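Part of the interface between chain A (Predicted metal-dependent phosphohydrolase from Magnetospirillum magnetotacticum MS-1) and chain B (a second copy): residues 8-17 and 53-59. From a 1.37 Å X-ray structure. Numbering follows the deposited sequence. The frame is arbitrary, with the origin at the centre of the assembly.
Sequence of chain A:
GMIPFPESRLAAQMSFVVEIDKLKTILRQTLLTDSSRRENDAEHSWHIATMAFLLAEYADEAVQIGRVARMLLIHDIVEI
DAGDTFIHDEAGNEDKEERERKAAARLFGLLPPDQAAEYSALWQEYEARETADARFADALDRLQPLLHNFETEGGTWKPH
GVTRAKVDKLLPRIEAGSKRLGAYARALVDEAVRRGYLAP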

ATOM      1  N   SER A   8      14.854 -22.213  -3.668  1.00 17.09           N
ATOM      2  CA  SER A   8      13.519 -22.488  -3.132  1.00 16.27           C
ATOM      3  C   SER A   8      12.974 -21.332  -2.312  1.00 15.86           C
ATOM      4  O   SER A   8      11.813 -20.984  -2.443  1.00 15.14           O
ATOM      5  CB  SER A   8      13.543 -23.734  -2.245  1.00 16.32           C
ATOM      6  OG  SER A   8      13.848 -24.884  -3.007  1.00 16.40           O
ATOM      7  N   ARG A   9      13.818 -20.756  -1.475  1.00 15.34           N
ATOM      8  CA  ARG A   9      13.324 -19.706  -0.581  1.00 15.19           C
ATOM      9  C   ARG A   9      12.836 -18.502  -1.383  1.00 14.91           C
ATOM     10  O   ARG A   9      11.738 -17.998  -1.150  1.00 14.03           O
ATOM     11  CB  ARG A   9      14.439 -19.316   0.403  1.00 15.60           C
ATOM     12  CG  ARG A   9      14.085 -18.105   1.275  1.00 14.48           C
ATOM     13  CD  ARG A   9      15.183 -17.857   2.297  1.00 14.91           C
ATOM     14  NE  ARG A   9      14.850 -16.707   3.120  1.00 15.23           N
ATOM     15  CZ  ARG A   9      14.032 -16.745   4.174  1.00 16.53           C
ATOM     16  NH1 ARG A   9      13.508 -17.876   4.606  1.00 18.21           N
ATOM     17  NH2 ARG A   9      13.740 -15.636   4.834  1.00 15.86           N
ATOM     18  N   LEU A  10      13.653 -18.031  -2.320  1.00 14.51           N
ATOM     19  CA  LEU A  10      13.307 -16.851  -3.118  1.00 14.33           C
ATOM     20  C   LEU A  10      12.072 -17.213  -3.972  1.00 14.12           C
ATOM     21  O   LEU A  10      11.204 -16.372  -4.154  1.00 14.63           O
ATOM     22  CB  LEU A  10      14.507 -16.395  -3.947  1.00 14.51           C
ATOM     23  CG  LEU A  10      14.258 -15.127  -4.767  1.00 16.04           C
ATOM     24  CD1 LEU A  10      13.760 -13.927  -3.933  1.00 16.79           C
ATOM     25  CD2 LEU A  10      15.540 -14.798  -5.542  1.00 18.51           C
ATOM     26  N   ALA A  11      11.998 -18.424  -4.537  1.00 14.24           N
ATOM     27  CA  ALA A  11      10.826 -18.759  -5.334  1.00 14.75           C
ATOM     28  C   ALA A  11       9.544 -18.723  -4.497  1.00 14.99           C
ATOM     29  O   ALA A  11       8.507 -18.275  -4.997  1.00 14.88           O
ATOM     30  CB  ALA A  11      11.000 -20.124  -5.964  1.00 16.13           C
ATOM     31  N   ALA A  12       9.613 -19.169  -3.250  1.00 14.88           N
ATOM     32  CA  ALA A  12       8.454 -19.154  -2.366  1.00 14.65           C
ATOM     33  C   ALA A  12       8.058 -17.710  -2.086  1.00 14.39           C
ATOM     34  O   ALA A  12       6.877 -17.325  -2.197  1.00 14.16           O
ATOM     35  CB  ALA A  12       8.739 -19.920  -1.056  1.00 15.99           C
ATOM     36  N   GLN A  13       9.047 -16.861  -1.787  1.00 13.61           N
ATOM     37  CA  GLN A  13       8.778 -15.432  -1.581  1.00 13.59           C
ATOM     38  C   GLN A  13       8.123 -14.779  -2.797  1.00 13.20           C
ATOM     39  O   GLN A  13       7.135 -14.055  -2.670  1.00 13.52           O
ATOM     40  CB  GLN A  13      10.069 -14.703  -1.188  1.00 13.74           C
ATOM     41  CG  GLN A  13      10.568 -15.167   0.160  1.00 13.85           C
ATOM     42  CD  GLN A  13      12.014 -14.769   0.439  1.00 12.82           C
ATOM     43  OE1 GLN A  13      12.843 -14.727  -0.482  1.00 14.97           O
ATOM     44  NE2 GLN A  13      12.316 -14.421   1.723  1.00 14.78           N
HETATM   45  N   MSE A  14       8.619 -15.085  -3.995  1.00 13.20           N
HETATM   46  CA  MSE A  14       8.039 -14.496  -5.203  1.00 13.46           C
HETATM   47  C   MSE A  14       6.639 -15.017  -5.457  1.00 13.66           C
HETATM   48  O   MSE A  14       5.775 -14.252  -5.904  1.00 13.83           O
HETATM   49  CB  MSE A  14       8.904 -14.765  -6.438  1.00 13.95           C
HETATM   50  CG  MSE A  14      10.256 -14.129  -6.373  1.00 15.57           C
HETATM   51 SE   MSE A  14      10.213 -12.209  -6.015  0.75 16.84          SE
HETATM   52  CE  MSE A  14      12.036 -11.877  -6.392  1.00 23.00           C
ATOM     53  N   SER A  15       6.375 -16.292  -5.119  1.00 14.15           N
ATOM     54  CA  SER A  15       5.040 -16.845  -5.300  1.00 14.91           C
ATOM     55  C   SER A  15       4.000 -16.081  -4.444  1.00 15.01           C
ATOM     56  O   SER A  15       2.892 -15.802  -4.910  1.00 15.05           O
ATOM     57  CB  SER A  15       5.027 -18.327  -5.008  1.00 16.10           C
ATOM     58  OG  SER A  15       4.961 -18.648  -3.619  1.00 18.28           O
ATOM     59  N   PHE A  16       4.407 -15.661  -3.241  1.00 14.05           N
ATOM     60  CA  PHE A  16       3.547 -14.857  -2.385  1.00 14.17           C
ATOM     61  C   PHE A  16       3.354 -13.460  -2.971  1.00 13.19           C
ATOM     62  O   PHE A  16       2.228 -12.975  -3.052  1.00 12.66           O
ATOM     63  CB  PHE A  16       4.152 -14.781  -0.984  1.00 13.53           C
ATOM     64  CG  PHE A  16       3.287 -14.076   0.031  1.00 12.84           C
ATOM     65  CD1 PHE A  16       2.241 -14.719   0.649  1.00 13.93           C
ATOM     66  CD2 PHE A  16       3.570 -12.779   0.388  1.00 13.04           C
ATOM     67  CE1 PHE A  16       1.479 -14.086   1.591  1.00 13.68           C
ATOM     68  CE2 PHE A  16       2.774 -12.132   1.338  1.00 13.20           C
ATOM     69  CZ  PHE A  16       1.758 -12.819   1.947  1.00 13.10           C
ATOM     70  N   VAL A  17       4.449 -12.834  -3.421  1.00 12.19           N
ATOM     71  CA  VAL A  17       4.413 -11.519  -4.065  1.00 11.97           C
ATOM     72  C   VAL A  17       3.414 -11.515  -5.219  1.00 12.04           C
ATOM     73  O   VAL A  17       2.607 -10.554  -5.367  1.00 12.61           O
ATOM     74  CB  VAL A  17       5.800 -11.007  -4.464  1.00 12.36           C
ATOM     75  CG1 VAL A  17       5.693  -9.714  -5.308  1.00 12.37           C
ATOM     76  CG2 VAL A  17       6.706 -10.772  -3.200  1.00 12.50           C
TER
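Chain B (53-59) FLLAEYA

Residues 8-17 of chain A are helical throughout, with i to i+4 backbone bonds such as Gln A13 N to Arg A9 O at 3.0 Å. Chain B enters as the end of a helix, Phe B53 and Leu B54; Leu B55, at phi/psi -106/17, is the first residue to leave helical values, and a 3-10 segment, 56-58, follows, with Tyr B58 N bonded to Leu B55 O at 3.1 Å. The CA atoms that come nearest each other across the contact are those of Gln A13 and Leu B54, 7.2 Å apart. The order of contacts is antiparallel: Leu B54 meets Phe A16 and Val A17, whereas Glu B57 and Tyr B58 reach back to Arg A9, Leu A10 and Gln A13.

Leu B54 (m, t) points toward chain A and places CD1 3.7 Å from Phe A16 CD2, at the ring edge, and 3.8 Å from Val A17 CG2. The CA-to-CB bond of Leu B55 points sideways, yet its m, t rotamer brings CD2 to 4.1 Å from Gln A13 CB. Met A14, modelled as selenomethionine, starts away from chain B; its m, m, t chain nevertheless returns CE to 4.4 Å from Leu B55 CD1. Leu A10 (t, p) sets CD1 3.7 Å from Tyr B58 CE2.

The polar end is a connected network. Arg A9 is extended, t at chi1 to chi3, and chi4 of 82° turns the guanidinium so that NE meets Glu B57 OE2 and NH2 meets Glu B57 OE1, both at 2.9 Å, in a two-pronged salt bridge; OE2 lies near the guanidinium plane. Glu B57 OE1 also accepts from Gln A13 NE2 at 2.9 Å (N-H...O angle 155°). With chi3 at -34°, the Gln A13 amide directs its other end to Tyr B58, whose OH donates to Gln A13 OE1 at 2.6 Å.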

ATOM      1  N   PHE B  53       9.432  -5.087   2.697  1.00  9.76           N
ATOM      2  CA  PHE B  53       9.519  -5.898   3.913  1.00 10.38           C
ATOM      3  C   PHE B  53       9.780  -7.381   3.625  1.00 10.75           C
ATOM      4  O   PHE B  53      10.649  -8.003   4.229  1.00 12.25           O
ATOM      5  CB  PHE B  53       8.281  -5.726   4.773  1.00  9.78           C
ATOM      6  CG  PHE B  53       8.186  -4.345   5.426  1.00  8.94           C
ATOM      7  CD1 PHE B  53       9.058  -4.000   6.453  1.00  9.82           C
ATOM      8  CD2 PHE B  53       7.219  -3.428   5.029  1.00  9.11           C
ATOM      9  CE1 PHE B  53       8.990  -2.751   7.051  1.00  9.61           C
ATOM     10  CE2 PHE B  53       7.140  -2.177   5.655  1.00 10.52           C
ATOM     11  CZ  PHE B  53       8.019  -1.865   6.680  1.00  9.10           C
ATOM     12  N   LEU B  54       9.065  -7.943   2.653  1.00 10.54           N
ATOM     13  CA  LEU B  54       9.181  -9.380   2.322  1.00 11.39           C
ATOM     14  C   LEU B  54      10.577  -9.736   1.853  1.00 11.27           C
ATOM     15  O   LEU B  54      11.088 -10.804   2.138  1.00 12.32           O
ATOM     16  CB  LEU B  54       8.169  -9.756   1.239  1.00 11.54           C
ATOM     17  CG  LEU B  54       6.689  -9.713   1.696  1.00 11.77           C
ATOM     18  CD1 LEU B  54       5.795  -9.820   0.417  1.00 13.65           C
ATOM     19  CD2 LEU B  54       6.332 -10.797   2.712  1.00 13.98           C
ATOM     20  N   LEU B  55      11.178  -8.831   1.089  1.00 11.27           N
ATOM     21  CA  LEU B  55      12.424  -9.046   0.409  1.00 11.73           C
ATOM     22  C   LEU B  55      13.605  -8.291   1.075  1.00 11.35           C
ATOM     23  O   LEU B  55      14.679  -8.198   0.478  1.00 11.78           O
ATOM     24  CB  LEU B  55      12.311  -8.674  -1.077  1.00 12.23           C
ATOM     25  CG  LEU B  55      11.263  -9.466  -1.866  1.00 11.37           C
ATOM     26  CD1 LEU B  55      11.176  -8.885  -3.291  1.00 13.37           C
ATOM     27  CD2 LEU B  55      11.511 -10.943  -1.854  1.00 13.92           C
ATOM     28  N   ALA B  56      13.417  -7.864   2.326  1.00 11.16           N
ATOM     29  CA  ALA B  56      14.409  -7.087   3.070  1.00 11.23           C
ATOM     30  C   ALA B  56      15.770  -7.756   3.147  1.00 12.70           C
ATOM     31  O   ALA B  56      16.775  -7.058   3.098  1.00 13.36           O
ATOM     32  CB  ALA B  56      13.864  -6.817   4.471  1.00 12.06           C
ATOM     33  N   GLU B  57      15.829  -9.076   3.202  1.00 13.05           N
ATOM     34  CA  GLU B  57      17.084  -9.783   3.368  1.00 13.15           C
ATOM     35  C   GLU B  57      18.051  -9.595   2.189  1.00 13.55           C
ATOM     36  O   GLU B  57      19.235  -9.866   2.301  1.00 14.73           O
ATOM     37  CB  GLU B  57      16.845 -11.285   3.617  1.00 14.25           C
ATOM     38  CG  GLU B  57      16.424 -12.074   2.391  1.00 14.05           C
ATOM     39  CD  GLU B  57      15.852 -13.409   2.802  1.00 15.72           C
ATOM     40  OE1 GLU B  57      14.664 -13.447   3.147  1.00 16.45           O
ATOM     41  OE2 GLU B  57      16.591 -14.424   2.805  1.00 17.89           O
ATOM     42  N   TYR B  58      17.508  -9.206   1.052  1.00 13.03           N
ATOM     43  CA  TYR B  58      18.268  -9.000  -0.176  1.00 13.51           C
ATOM     44  C   TYR B  58      18.841  -7.588  -0.346  1.00 14.02           C
ATOM     45  O   TYR B  58      19.620  -7.350  -1.276  1.00 14.98           O
ATOM     46  CB  TYR B  58      17.431  -9.412  -1.430  1.00 13.80           C
ATOM     47  CG  TYR B  58      16.912 -10.834  -1.265  1.00 13.39           C
ATOM     48  CD1 TYR B  58      17.744 -11.933  -1.273  1.00 14.11           C
ATOM     49  CD2 TYR B  58      15.568 -11.070  -1.066  1.00 13.28           C
ATOM     50  CE1 TYR B  58      17.257 -13.224  -1.043  1.00 16.30           C
ATOM     51  CE2 TYR B  58      15.083 -12.334  -0.854  1.00 14.12           C
ATOM     52  CZ  TYR B  58      15.924 -13.432  -0.856  1.00 14.49           C
ATOM     53  OH  TYR B  58      15.443 -14.722  -0.639  1.00 16.12           O
ATOM     54  N   ALA B  59      18.505  -6.699   0.576  1.00 13.12           N
ATOM     55  CA  ALA B  59      19.045  -5.351   0.566  1.00 12.96           C
ATOM     56  C   ALA B  59      20.452  -5.298   1.159  1.00 13.17           C
ATOM     57  O   ALA B  59      20.828  -6.069   2.056  1.00 14.60           O
ATOM     58  CB  ALA B  59      18.138  -4.381   1.386  1.00 12.88           C
TER